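Local coordinates for protein glutamate receptor 1 (Adineta vaga, PDB 4IO2) that binds L-glutamate in this two-lobed extracellular ligand-binding domain and, as in other ionotropic glutamate receptors, probably couples that binding to opening of a membrane ion channel, at residues 109-113 / 169-175; 18-22 / 240-244; 78-82 / 209-215. All coordinates share one frame. Numbering follows the deposited sequence.

Contact 1: 109-113 / 169-175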
loop_
_atom_site.group_PDB
_atom_site.type_symbol
_atom_site.label_atom_id
_atom_site.label_comp_id
_atom_site.label_asym_id
_atom_site.label_seq_id
_atom_site.Cartn_x
_atom_site.Cartn_y
_atom_site.Cartn_z
ATOM N N ILE A 109 16.538 -5.290 9.537
ATOM C CA ILE A 109 17.585 -5.160 10.510
ATOM C C ILE A 109 18.932 -4.848 9.822
ATOM O O ILE A 109 19.345 -5.573 8.922
ATOM C CB ILE A 109 17.699 -6.438 11.329
ATOM C CG1 ILE A 109 16.380 -6.734 12.069
ATOM C CG2 ILE A 109 18.884 -6.313 12.308
ATOM C CD1 ILE A 109 16.250 -8.141 12.643
ATOM N N LEU A 110 19.578 -3.762 10.266
ATOM C CA LEU A 110 20.892 -3.261 9.772
ATOM C C LEU A 110 21.955 -3.642 10.797
ATOM O O LEU A 110 21.771 -3.430 11.980
ATOM C CB LEU A 110 20.837 -1.728 9.628
ATOM C CG LEU A 110 22.108 -1.029 9.118
ATOM C CD1 LEU A 110 22.386 -1.380 7.701
ATOM C CD2 LEU A 110 21.989 0.521 9.253
ATOM N N MET A 111 23.111 -4.089 10.304
ATOM C CA MET A 111 24.183 -4.545 11.198
ATOM C C MET A 111 25.511 -4.540 10.457
ATOM O O MET A 111 25.539 -4.400 9.235
ATOM C CB MET A 111 23.886 -5.971 11.659
ATOM C CG MET A 111 23.940 -7.053 10.559
ATOM S SD MET A 111 23.609 -8.710 11.239
ATOM C CE MET A 111 24.222 -9.793 9.951
ATOM N N ARG A 112 26.615 -4.704 11.184
ATOM C CA ARG A 112 27.912 -4.934 10.555
ATOM C C ARG A 112 27.937 -6.270 9.856
ATOM O O ARG A 112 27.396 -7.275 10.373
ATOM C CB ARG A 112 29.012 -4.974 11.609
ATOM C CG ARG A 112 29.269 -3.656 12.304
ATOM C CD ARG A 112 30.380 -3.859 13.392
ATOM N NE ARG A 112 30.021 -4.890 14.388
ATOM C CZ ARG A 112 29.223 -4.702 15.445
ATOM N NH1 ARG A 112 28.672 -3.504 15.665
ATOM N NH2 ARG A 112 28.938 -5.718 16.271
ATOM N N LYS A 113 28.607 -6.308 8.708
ATOM C CA LYS A 113 28.897 -7.596 8.072
ATOM C C LYS A 113 29.517 -8.580 9.051
ATOM O O LYS A 113 30.364 -8.192 9.838
ATOM C CB LYS A 113 29.789 -7.408 6.850
ATOM C CG LYS A 113 28.989 -7.008 5.684
ATOM C CD LYS A 113 29.765 -7.099 4.390
ATOM C CE LYS A 113 28.866 -6.786 3.214
ATOM N NZ LYS A 113 29.631 -6.751 1.925
ATOM N N LEU A 169 27.214 1.592 14.682
ATOM C CA LEU A 169 27.449 0.239 14.233
ATOM C C LEU A 169 28.925 0.033 13.922
ATOM O O LEU A 169 29.526 -0.921 14.405
ATOM C CB LEU A 169 26.619 -0.028 12.985
ATOM C CG LEU A 169 25.153 -0.338 13.290
ATOM C CD1 LEU A 169 24.348 -0.255 11.991
ATOM C CD2 LEU A 169 25.007 -1.695 13.969
ATOM N N LEU A 170 29.515 0.924 13.152
ATOM C CA LEU A 170 30.906 0.702 12.740
ATOM C C LEU A 170 31.851 0.790 13.928
ATOM O O LEU A 170 32.941 0.219 13.869
ATOM C CB LEU A 170 31.291 1.713 11.678
ATOM C CG LEU A 170 30.596 1.502 10.341
ATOM C CD1 LEU A 170 30.905 2.676 9.451
ATOM C CD2 LEU A 170 31.013 0.205 9.633
ATOM N N ALA A 171 31.462 1.453 15.012
ATOM C CA ALA A 171 32.326 1.618 16.179
ATOM C C ALA A 171 32.082 0.561 17.236
ATOM O O ALA A 171 32.791 0.540 18.246
ATOM C CB ALA A 171 32.159 3.002 16.774
ATOM N N GLY A 172 31.149 -0.345 16.994
ATOM C CA GLY A 172 30.843 -1.431 17.902
ATOM C C GLY A 172 30.064 -1.040 19.141
ATOM O O GLY A 172 30.006 -1.788 20.128
ATOM N N ILE A 173 29.366 0.104 19.078
ATOM C CA ILE A 173 28.589 0.571 20.216
ATOM C C ILE A 173 27.217 -0.105 20.231
ATOM O O ILE A 173 26.647 -0.361 21.289
ATOM C CB ILE A 173 28.366 2.080 20.138
ATOM C CG1 ILE A 173 29.700 2.808 20.246
ATOM C CG2 ILE A 173 27.439 2.559 21.240
ATOM C CD1 ILE A 173 29.639 4.260 19.841
ATOM N N ILE A 174 26.657 -0.330 19.048
ATOM C CA ILE A 174 25.447 -1.136 18.941
ATOM C C ILE A 174 25.679 -2.298 17.992
ATOM O O ILE A 174 26.631 -2.282 17.182
ATOM C CB ILE A 174 24.242 -0.266 18.446
ATOM C CG1 ILE A 174 24.578 0.424 17.107
ATOM C CG2 ILE A 174 23.896 0.744 19.524
ATOM C CD1 ILE A 174 23.384 1.281 16.538
ATOM N N ASP A 175 24.839 -3.311 18.082
ATOM C CA ASP A 175 24.942 -4.458 17.172
ATOM C C ASP A 175 23.936 -4.405 16.043
ATOM O O ASP A 175 24.184 -4.993 14.991
ATOM C CB ASP A 175 24.772 -5.770 17.954
ATOM C CG ASP A 175 25.908 -6.028 18.933
ATOM O OD1 ASP A 175 27.075 -5.740 18.573
ATOM O OD2 ASP A 175 25.568 -6.430 20.070
HETATM O O HOH W 1 26.667 -5.339 13.934
#

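Contact 2: 18-22 / 240-244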
loop_
_atom_site.group_PDB
_atom_site.type_symbol
_atom_site.label_atom_id
_atom_site.label_comp_id
_atom_site.label_asym_id
_atom_site.label_seq_id
_atom_site.Cartn_x
_atom_site.Cartn_y
_atom_site.Cartn_z
ATOM N N VAL A 18 19.001 10.030 1.286
ATOM C CA VAL A 18 19.422 9.554 -0.004
ATOM C C VAL A 18 18.790 8.235 -0.323
ATOM O O VAL A 18 18.717 7.366 0.526
ATOM C CB VAL A 18 20.974 9.500 -0.173
ATOM C CG1 VAL A 18 21.588 10.834 0.134
ATOM C CG2 VAL A 18 21.655 8.410 0.716
ATOM N N PRO A 19 18.334 8.040 -1.587
ATOM C CA PRO A 19 18.288 8.897 -2.780
ATOM C C PRO A 19 16.894 9.512 -3.023
ATOM O O PRO A 19 16.580 9.892 -4.154
ATOM C CB PRO A 19 18.656 7.908 -3.876
ATOM C CG PRO A 19 17.821 6.687 -3.454
ATOM C CD PRO A 19 17.895 6.673 -1.932
ATOM N N PHE A 20 16.072 9.608 -1.975
ATOM C CA PHE A 20 14.801 10.322 -2.041
ATOM C C PHE A 20 15.029 11.817 -2.183
ATOM O O PHE A 20 14.506 12.441 -3.139
ATOM C CB PHE A 20 13.956 10.023 -0.805
ATOM C CG PHE A 20 13.198 8.700 -0.870
ATOM C CD1 PHE A 20 12.180 8.535 -1.786
ATOM C CD2 PHE A 20 13.551 7.632 -0.073
ATOM C CE1 PHE A 20 11.467 7.329 -1.851
ATOM C CE2 PHE A 20 12.861 6.416 -0.121
ATOM C CZ PHE A 20 11.824 6.278 -1.017
ATOM N N THR A 21 15.783 12.399 -1.242
ATOM C CA THR A 21 16.085 13.803 -1.220
ATOM C C THR A 21 17.560 13.923 -0.888
ATOM O O THR A 21 17.991 13.646 0.225
ATOM C CB THR A 21 15.194 14.593 -0.210
ATOM O OG1 THR A 21 13.845 14.525 -0.684
ATOM C CG2 THR A 21 15.623 16.044 -0.088
ATOM N N ILE A 22 18.314 14.325 -1.905
ATOM C CA ILE A 22 19.764 14.382 -1.851
ATOM C C ILE A 22 20.175 15.842 -1.801
ATOM O O ILE A 22 19.787 16.613 -2.663
ATOM C CB ILE A 22 20.371 13.766 -3.109
ATOM C CG1 ILE A 22 19.887 12.311 -3.279
ATOM C CG2 ILE A 22 21.899 13.823 -3.031
ATOM C CD1 ILE A 22 20.110 11.744 -4.709
ATOM N N LYS A 240 14.903 4.366 -11.471
ATOM C CA LYS A 240 15.917 5.389 -11.764
ATOM C C LYS A 240 16.835 5.664 -10.567
ATOM O O LYS A 240 18.042 5.749 -10.702
ATOM C CB LYS A 240 15.249 6.700 -12.206
ATOM C CG LYS A 240 16.199 7.871 -12.384
ATOM C CD LYS A 240 15.488 9.147 -12.823
ATOM C CE LYS A 240 16.479 10.304 -12.872
ATOM N NZ LYS A 240 15.818 11.595 -13.230
ATOM N N TRP A 241 16.251 5.834 -9.384
ATOM C CA TRP A 241 17.004 6.242 -8.216
ATOM C C TRP A 241 17.543 5.083 -7.378
ATOM O O TRP A 241 18.505 5.279 -6.641
ATOM C CB TRP A 241 16.147 7.196 -7.354
ATOM C CG TRP A 241 15.948 8.513 -8.076
ATOM C CD1 TRP A 241 14.848 8.923 -8.810
ATOM C CD2 TRP A 241 16.928 9.563 -8.225
ATOM N NE1 TRP A 241 15.084 10.157 -9.355
ATOM C CE2 TRP A 241 16.345 10.570 -9.032
ATOM C CE3 TRP A 241 18.224 9.750 -7.739
ATOM C CZ2 TRP A 241 17.006 11.743 -9.354
ATOM C CZ3 TRP A 241 18.910 10.923 -8.075
ATOM C CH2 TRP A 241 18.294 11.908 -8.891
ATOM N N PHE A 242 16.916 3.914 -7.430
ATOM C CA PHE A 242 17.260 2.835 -6.492
ATOM C C PHE A 242 17.930 1.625 -7.117
ATOM O O PHE A 242 18.530 0.819 -6.401
ATOM C CB PHE A 242 16.030 2.363 -5.718
ATOM C CG PHE A 242 15.515 3.394 -4.726
ATOM C CD1 PHE A 242 14.667 4.416 -5.154
ATOM C CD2 PHE A 242 15.927 3.374 -3.399
ATOM C CE1 PHE A 242 14.202 5.370 -4.233
ATOM C CE2 PHE A 242 15.458 4.322 -2.473
ATOM C CZ PHE A 242 14.613 5.327 -2.919
ATOM N N GLN A 243 17.941 1.493 -8.435
ATOM C CA GLN A 243 18.612 0.312 -9.036
ATOM C C GLN A 243 20.149 0.165 -8.863
ATOM O O GLN A 243 20.715 -0.896 -9.013
ATOM C CB GLN A 243 18.198 0.124 -10.483
ATOM C CG GLN A 243 16.980 -0.768 -10.579
ATOM C CD GLN A 243 16.851 -1.512 -11.929
ATOM O OE1 GLN A 243 17.593 -1.254 -12.897
ATOM N NE2 GLN A 243 15.898 -2.437 -11.988
ATOM N N THR A 244 20.823 1.210 -8.493
ATOM C CA THR A 244 22.264 1.199 -8.496
ATOM C C THR A 244 22.861 0.288 -7.409
ATOM O O THR A 244 22.321 0.183 -6.315
ATOM C CB THR A 244 22.714 2.666 -8.216
ATOM O OG1 THR A 244 21.950 3.566 -9.056
ATOM C CG2 THR A 244 24.284 2.842 -8.445
#

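Contact 3: 78-82 / 209-215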
loop_
_atom_site.group_PDB
_atom_site.type_symbol
_atom_site.label_atom_id
_atom_site.label_comp_id
_atom_site.label_asym_id
_atom_site.label_seq_id
_atom_site.Cartn_x
_atom_site.Cartn_y
_atom_site.Cartn_z
ATOM N N ASP A 78 3.532 24.834 9.194
ATOM C CA ASP A 78 4.820 25.253 8.644
ATOM C C ASP A 78 4.979 24.926 7.166
ATOM O O ASP A 78 5.780 25.544 6.469
ATOM C CB ASP A 78 5.986 24.618 9.396
ATOM C CG ASP A 78 6.050 25.007 10.882
ATOM O OD1 ASP A 78 5.154 25.717 11.414
ATOM O OD2 ASP A 78 7.034 24.557 11.510
ATOM N N TYR A 79 4.186 23.962 6.720
ATOM C CA TYR A 79 4.179 23.504 5.332
ATOM C C TYR A 79 2.718 23.237 4.953
ATOM O O TYR A 79 1.868 23.052 5.827
ATOM C CB TYR A 79 4.976 22.190 5.167
ATOM C CG TYR A 79 6.384 22.231 5.729
ATOM C CD1 TYR A 79 7.403 22.951 5.098
ATOM C CD2 TYR A 79 6.696 21.596 6.912
ATOM C CE1 TYR A 79 8.689 22.990 5.612
ATOM C CE2 TYR A 79 7.993 21.624 7.433
ATOM C CZ TYR A 79 8.979 22.334 6.804
ATOM O OH TYR A 79 10.241 22.334 7.359
ATOM N N ASP A 80 2.450 23.172 3.660
ATOM C CA ASP A 80 1.151 22.722 3.147
ATOM C C ASP A 80 1.076 21.225 2.951
ATOM O O ASP A 80 0.073 20.618 3.294
ATOM C CB ASP A 80 0.793 23.455 1.853
ATOM C CG ASP A 80 0.724 24.953 2.072
ATOM O OD1 ASP A 80 0.029 25.397 3.034
ATOM O OD2 ASP A 80 1.371 25.696 1.324
ATOM N N ILE A 81 2.114 20.659 2.367
ATOM C CA ILE A 81 2.252 19.207 2.288
ATOM C C ILE A 81 3.704 18.856 2.621
ATOM O O ILE A 81 4.574 19.724 2.598
ATOM C CB ILE A 81 1.858 18.605 0.910
ATOM C CG1 ILE A 81 2.767 19.133 -0.207
ATOM C CG2 ILE A 81 0.397 18.910 0.625
ATOM C CD1 ILE A 81 2.519 18.472 -1.597
ATOM N N ALA A 82 3.956 17.593 2.899
ATOM C CA ALA A 82 5.333 17.092 3.054
ATOM C C ALA A 82 5.480 15.779 2.278
ATOM O O ALA A 82 4.642 14.889 2.351
ATOM C CB ALA A 82 5.721 16.909 4.539
ATOM N N ILE A 209 2.092 11.036 1.165
ATOM C CA ILE A 209 2.291 12.482 1.258
ATOM C C ILE A 209 1.469 12.998 2.447
ATOM O O ILE A 209 0.301 12.690 2.567
ATOM C CB ILE A 209 1.910 13.178 -0.066
ATOM C CG1 ILE A 209 2.891 12.709 -1.144
ATOM C CG2 ILE A 209 1.962 14.697 0.113
ATOM C CD1 ILE A 209 2.609 13.303 -2.519
ATOM N N VAL A 210 2.100 13.761 3.325
ATOM C CA VAL A 210 1.434 14.313 4.487
ATOM C C VAL A 210 0.665 15.540 4.070
ATOM O O VAL A 210 1.205 16.409 3.399
ATOM C CB VAL A 210 2.457 14.705 5.580
ATOM C CG1 VAL A 210 1.724 15.161 6.823
ATOM C CG2 VAL A 210 3.398 13.573 5.912
ATOM N N THR A 211 -0.583 15.635 4.506
ATOM C CA THR A 211 -1.434 16.799 4.245
ATOM C C THR A 211 -2.161 17.174 5.531
ATOM O O THR A 211 -2.262 16.383 6.452
ATOM C CB THR A 211 -2.479 16.548 3.125
ATOM O OG1 THR A 211 -3.575 15.800 3.623
ATOM C CG2 THR A 211 -1.896 15.813 1.941
ATOM N N PRO A 212 -2.758 18.356 5.556
ATOM C CA PRO A 212 -3.615 18.657 6.690
ATOM C C PRO A 212 -4.798 17.705 6.755
ATOM O O PRO A 212 -5.227 17.220 5.707
ATOM C CB PRO A 212 -4.093 20.098 6.403
ATOM C CG PRO A 212 -3.026 20.661 5.511
ATOM C CD PRO A 212 -2.603 19.507 4.649
ATOM N N LYS A 213 -5.367 17.515 7.942
ATOM C CA LYS A 213 -6.624 16.810 8.020
ATOM C C LYS A 213 -7.713 17.612 7.315
ATOM O O LYS A 213 -7.675 18.841 7.281
ATOM C CB LYS A 213 -6.998 16.586 9.481
ATOM C CG LYS A 213 -6.090 15.551 10.145
ATOM C CD LYS A 213 -6.641 15.145 11.487
ATOM C CE LYS A 213 -6.473 16.215 12.514
ATOM N NZ LYS A 213 -7.012 15.735 13.835
ATOM N N GLU A 214 -8.663 16.900 6.733
ATOM C CA GLU A 214 -9.813 17.531 6.066
ATOM C C GLU A 214 -9.408 18.558 4.997
ATOM O O GLU A 214 -10.007 19.617 4.889
ATOM C CB GLU A 214 -10.772 18.138 7.105
ATOM C CG GLU A 214 -11.318 17.074 8.041
ATOM C CD GLU A 214 -12.113 17.623 9.177
ATOM O OE1 GLU A 214 -12.775 18.669 8.976
ATOM O OE2 GLU A 214 -12.081 16.996 10.266
ATOM N N TRP A 215 -8.399 18.235 4.191
ATOM C CA TRP A 215 -7.796 19.188 3.261
ATOM C C TRP A 215 -8.643 19.402 2.034
ATOM O O TRP A 215 -9.109 18.447 1.430
ATOM C CB TRP A 215 -6.450 18.625 2.808
ATOM C CG TRP A 215 -5.505 19.550 2.163
ATOM C CD1 TRP A 215 -5.202 20.838 2.524
ATOM C CD2 TRP A 215 -4.646 19.226 1.087
ATOM N NE1 TRP A 215 -4.196 21.333 1.721
ATOM C CE2 TRP A 215 -3.832 20.351 0.836
ATOM C CE3 TRP A 215 -4.462 18.064 0.309
ATOM C CZ2 TRP A 215 -2.879 20.357 -0.173
ATOM C CZ3 TRP A 215 -3.542 18.081 -0.674
ATOM C CH2 TRP A 215 -2.734 19.215 -0.908
#

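Contact 1: 109-113 / 169-175
Arg112 makes three hydrogen bonds across this contact from one end of its guanidinium. NH1 donates to Leu169 O at 3.0 Å and to Ile174 O at 2.8 Å, while NH2 forms a salt bridge with Asp175 OD1, also at 3.0 Å. All three acceptors lie near the guanidinium plane, where its N-H groups point. The site illustrates how a strand can receive the C-terminal end of a helix: helix 162-170 finishes in a Schellman motif, with Gly172 in the positive-phi position (75°), a conformation that favours glycine. Leu169 O serves two donors, since Gly172 N reaches it at 3.1 Å within the turn. Asp175 divides its carboxylate instead: OD1 takes Arg112, and OD2 forms a second salt bridge with Arg132.

The contact belongs to the lobe of the clamshell built round strand 103-112. Here the chain leaves the helix and heads for strand 177-180, which pairs antiparallel with that strand; Leu110 is already backbone-bonded to Ser177. One step further along, Met111 and Asp175 face each other with their CA atoms 6.0 Å apart, and a water spans the gap beyond, accepting from Arg112 N at 2.8 Å and donating to Asp175 O at 2.7 Å.

Apolar packing completes the junction. The CA-CB bond of Leu169 lies sideways, but the end of its side chain closes on the strand, CD2 lying 4.1 Å from Met111 CA, whereas the side chain of Met111 ends farther from the helix and packs on Ile117 and Val198. Leu110 also touches Met165, one helical turn earlier, and its CD2 meets Leu169 CD1 at 3.7 Å.

Contact 2: 18-22 / 240-244
Pro19, Phe242 and Trp241 account for most of the buried surface where the last helix of the domain, 233-242, meets the loop after strand 9-14. Both belong to the same lobe of the periplasmic-binding-protein-like clamshell, and the contact is a case of proline-aromatic packing with no hydrogen bond across it. A cis peptide bond precedes Pro19, whose ring points at the helix. Its CG sits 3.6 Å from the Phe242 ring centroid, 19° off the normal, a CH-pi contact, and CG also lies 3.6 Å from Trp241 O.

Phe242 uses its edge as well as its face: its rim meets the face of Phe20 in a T-shaped pair, centroids 4.9 Å apart and planes at 62°. Phe20, part of a classic beta bulge with Thr21, also packs on Asp85, a glutamate-binding residue, so this aromatic cluster backs onto the ligand cleft. Trp241 has its NE1 bonded to Asp43, and its CZ3 rests 3.7 Å from Ile22 CD1.

Contact 3: 78-82 / 209-215
Ile81 is the most heavily covered residue here, and its p rotamer (chi1 62°) determines what its two branches meet. CG2 is directed at the tip of the indole, 3.5 Å from Trp215 CH2, while CG1 turns away from that ring. The t rotamer of Trp215 (chi1 -164°) brings the indole back over the strand after the type II turn from Pro212 to Trp215, so that the residue closing the turn packs against the neighbouring strand. On the same face Ile209, in the m rotamer, offers its CG2 to Ile81 CB at 4.0 Å, and Thr211, in p, places its CG2 4.1 Å from Ile81 CG2. Helix 218-230 covers this face through Leu221, which touches Ile209, Thr211 and Trp215.

The backbone link is a single antiparallel bridge: Ala82 N donates to Val210 O at 3.0 Å and Val210 N to Ala82 O at 2.9 Å, a hydrogen-bonded pair. It adds the returning strand 200-211 to the edge of the parallel sheet 55-60, 9-14, 81-82, and strand 97-98 follows beyond it. This order, with one antiparallel strand set among parallel ones, is that of type II periplasmic binding proteins.

On the other face Ala82 CB lies 4.1 Å from Val210 CB, and Val210, in t, packs on Leu74 of helix 67-75. Asp80 directs its carboxylate out of the contact to a salt bridge with Arg11. Asp80 O is buried without a hydrogen-bond partner, 3.2 Å from Pro212 CD, a position where proline offers no N-H.

In the fold
Read from the N terminus, the three contacts nest without crossing. The chain enters contact 2 at 18-22, contact 3 at 78-82 and contact 1 at 109-113, then closes them in reverse: contact 1 at 169-175, contact 3 at 209-215, contact 2 at 240-244. The innermost loop stays within one lobe. Contacts 2 and 3 close in the other lobe, after the chain has crossed out along strand 103-112 and back along strand 200-211, neighbours in one sheet. Contacts 1 and 3 therefore lie on that shared sheet, on opposite sides of the chain's centre, with centres 36 Å apart. The general principle is that a discontinuous lobe is completed by segments far apart in sequence.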